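Local coordinates for protein COG0546: Predicted phosphatases (Streptococcus pneumoniae, PDB 2AH5) that is a haloacid dehalogenase-like hydrolase of unknown specific function, predicted to act as a phosphatase, at residues 24-29 and 70-75. Residue numbers count along the deposited sequence, not the author numbering.
Sequences NAFTYT and IYRSYY
Two regular alpha-helices of the helical cap that many HAD-family hydrolases carry beside their Rossmann-like core pack here: 24-29, within helix 19-33, and 70-75, within helix 64-79. The axes of the two short segments approach to 8.3 Å, with N-to-C directions 132° apart, so the helices run roughly antiparallel but strongly crossed. Ala25 and Tyr71 are the register pair, their CA atoms 5.2 Å apart; the small methyl of Ala25 lets them come this close.

Tyr74, Tyr71 and Ala25 lose the most surface. Both tyrosines are t at chi1 and hold Ala25 between them. Ala25 CB makes a CH-pi contact over the face of Tyr71, 3.5 Å from the ring centroid, while Tyr74 CD2 lies 3.5 Å from Ala25 CA. The edge of Tyr71 meets the face of Phe26 (m) in a T-shaped pair, centroids 4.8 Å apart and planes at 61°; Phe55 of helix 51-56 adds an edge-to-face pairing with Phe26.

The Tyr74 ring lies obliquely across helix 24-29, one face over Asn24 C, and reaches Tyr28 CB with CD1 at 3.7 Å. Its OH and Asn24 ND2 both hydrogen-bond to Glu82. Towards the partly exposed side, Tyr28 (t) puts CE2 3.6 Å from Ile70 CG2. The Tyr75 end borders the presumed active site: its side chain touches Asp12 of the probable HAD-type DxDx(T/V) motif, and its CD1 lies 4.1 Å from Ala25 CB. Thr29 (m) donates its hydroxyl proton to Ala25 O within its own helix (OG1 to O, 2.9 Å), and that same OG1 sits 3.3 Å from Tyr71 CA.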
loop_
_atom_site.group_PDB
_atom_site.type_symbol
_atom_site.label_atom_id
_atom_site.label_comp_id
_atom_site.label_asym_id
_atom_site.label_seq_id
_atom_site.Cartn_x
_atom_site.Cartn_y
_atom_site.Cartn_z
ATOM N N ASN A 24 8.918 -9.941 9.888
ATOM C CA ASN A 24 9.413 -10.007 11.265
ATOM C C ASN A 24 8.336 -9.744 12.322
ATOM O O ASN A 24 8.317 -10.366 13.415
ATOM C CB ASN A 24 10.595 -9.052 11.463
ATOM C CG ASN A 24 11.882 -9.548 10.801
ATOM O OD1 ASN A 24 11.965 -10.684 10.330
ATOM N ND2 ASN A 24 12.893 -8.671 10.756
ATOM N N ALA A 25 7.457 -8.796 12.045
ATOM C CA ALA A 25 6.334 -8.564 12.949
ATOM C C ALA A 25 5.449 -9.823 13.054
ATOM O O ALA A 25 5.035 -10.190 14.164
ATOM C CB ALA A 25 5.529 -7.349 12.504
ATOM N N PHE A 26 5.147 -10.485 11.927
ATOM C CA PHE A 26 4.363 -11.731 12.002
ATOM C C PHE A 26 5.061 -12.828 12.811
ATOM O O PHE A 26 4.458 -13.446 13.698
ATOM C CB PHE A 26 3.989 -12.262 10.626
ATOM C CG PHE A 26 2.788 -11.594 10.058
ATOM C CD1 PHE A 26 2.915 -10.775 8.951
ATOM C CD2 PHE A 26 1.533 -11.752 10.665
ATOM C CE1 PHE A 26 1.809 -10.133 8.416
ATOM C CE2 PHE A 26 0.392 -11.106 10.115
ATOM C CZ PHE A 26 0.550 -10.285 9.007
ATOM N N THR A 27 6.334 -13.028 12.529
ATOM C CA THR A 27 7.071 -14.145 13.169
ATOM C C THR A 27 7.309 -13.847 14.659
ATOM O O THR A 27 7.328 -14.772 15.485
ATOM C CB THR A 27 8.391 -14.495 12.434
ATOM O OG1 THR A 27 9.251 -13.360 12.437
ATOM C CG2 THR A 27 8.121 -14.929 10.948
ATOM N N TYR A 28 7.516 -12.571 14.992
ATOM C CA TYR A 28 7.570 -12.171 16.419
ATOM C C TYR A 28 6.279 -12.554 17.121
ATOM O O TYR A 28 6.291 -13.049 18.265
ATOM C CB TYR A 28 7.837 -10.648 16.592
ATOM C CG TYR A 28 7.847 -10.243 18.056
ATOM C CD1 TYR A 28 8.919 -10.595 18.878
ATOM C CD2 TYR A 28 6.740 -9.590 18.639
ATOM C CE1 TYR A 28 8.935 -10.247 20.240
ATOM C CE2 TYR A 28 6.743 -9.238 19.999
ATOM C CZ TYR A 28 7.839 -9.586 20.787
ATOM O OH TYR A 28 7.855 -9.288 22.133
ATOM N N THR A 29 5.150 -12.306 16.449
ATOM C CA THR A 29 3.838 -12.619 17.028
ATOM C C THR A 29 3.664 -14.107 17.275
ATOM O O THR A 29 3.285 -14.505 18.365
ATOM C CB THR A 29 2.683 -12.039 16.182
ATOM O OG1 THR A 29 2.899 -10.631 16.032
ATOM C CG2 THR A 29 1.305 -12.261 16.891
ATOM N N ILE A 70 0.220 -7.559 19.682
ATOM C CA ILE A 70 1.627 -7.955 19.734
ATOM C C ILE A 70 2.323 -7.539 18.414
ATOM O O ILE A 70 3.397 -6.943 18.420
ATOM C CB ILE A 70 1.783 -9.478 20.032
ATOM C CG1 ILE A 70 1.335 -9.811 21.468
ATOM C CG2 ILE A 70 3.235 -9.944 19.824
ATOM C CD1 ILE A 70 1.029 -11.309 21.684
ATOM N N TYR A 71 1.691 -7.852 17.286
ATOM C CA TYR A 71 2.213 -7.452 15.979
ATOM C C TYR A 71 2.572 -5.964 15.934
ATOM O O TYR A 71 3.658 -5.575 15.501
ATOM C CB TYR A 71 1.177 -7.785 14.898
ATOM C CG TYR A 71 1.617 -7.370 13.497
ATOM C CD1 TYR A 71 2.111 -8.299 12.599
ATOM C CD2 TYR A 71 1.520 -6.041 13.093
ATOM C CE1 TYR A 71 2.501 -7.913 11.308
ATOM C CE2 TYR A 71 1.911 -5.643 11.830
ATOM C CZ TYR A 71 2.398 -6.573 10.943
ATOM O OH TYR A 71 2.789 -6.145 9.677
ATOM N N ARG A 72 1.643 -5.140 16.364
ATOM C CA ARG A 72 1.866 -3.697 16.325
ATOM C C ARG A 72 2.994 -3.268 17.262
ATOM O O ARG A 72 3.725 -2.315 16.946
ATOM C CB ARG A 72 0.577 -2.941 16.599
ATOM C CG ARG A 72 -0.509 -3.232 15.593
ATOM C CD ARG A 72 -1.412 -2.051 15.426
ATOM N NE ARG A 72 -2.371 -2.234 14.329
ATOM C CZ ARG A 72 -2.058 -2.244 13.028
ATOM N NH1 ARG A 72 -0.797 -2.117 12.632
ATOM N NH2 ARG A 72 -3.014 -2.413 12.114
ATOM N N SER A 73 3.163 -4.004 18.368
ATOM C CA SER A 73 4.267 -3.808 19.319
ATOM C C SER A 73 5.659 -4.047 18.725
ATOM O O SER A 73 6.635 -3.391 19.129
ATOM C CB SER A 73 4.082 -4.675 20.592
ATOM O OG SER A 73 4.619 -5.995 20.454
ATOM N N TYR A 74 5.776 -4.994 17.799
ATOM C CA TYR A 74 7.014 -5.147 17.069
ATOM C C TYR A 74 7.075 -4.074 15.962
ATOM O O TYR A 74 8.102 -3.408 15.778
ATOM C CB TYR A 74 7.155 -6.558 16.485
ATOM C CG TYR A 74 8.456 -6.758 15.748
ATOM C CD1 TYR A 74 9.564 -7.350 16.376
ATOM C CD2 TYR A 74 8.600 -6.319 14.439
ATOM C CE1 TYR A 74 10.779 -7.527 15.693
ATOM C CE2 TYR A 74 9.807 -6.477 13.753
ATOM C CZ TYR A 74 10.890 -7.086 14.384
ATOM O OH TYR A 74 12.081 -7.220 13.696
ATOM N N TYR A 75 5.969 -3.888 15.248
ATOM C CA TYR A 75 6.017 -3.079 14.020
ATOM C C TYR A 75 6.360 -1.605 14.264
ATOM O O TYR A 75 7.210 -1.024 13.567
ATOM C CB TYR A 75 4.734 -3.223 13.193
ATOM C CG TYR A 75 4.995 -2.765 11.782
ATOM C CD1 TYR A 75 5.655 -3.596 10.884
ATOM C CD2 TYR A 75 4.648 -1.483 11.374
ATOM C CE1 TYR A 75 5.967 -3.173 9.591
ATOM C CE2 TYR A 75 4.963 -1.034 10.073
ATOM C CZ TYR A 75 5.614 -1.904 9.195
ATOM O OH TYR A 75 5.910 -1.496 7.916
#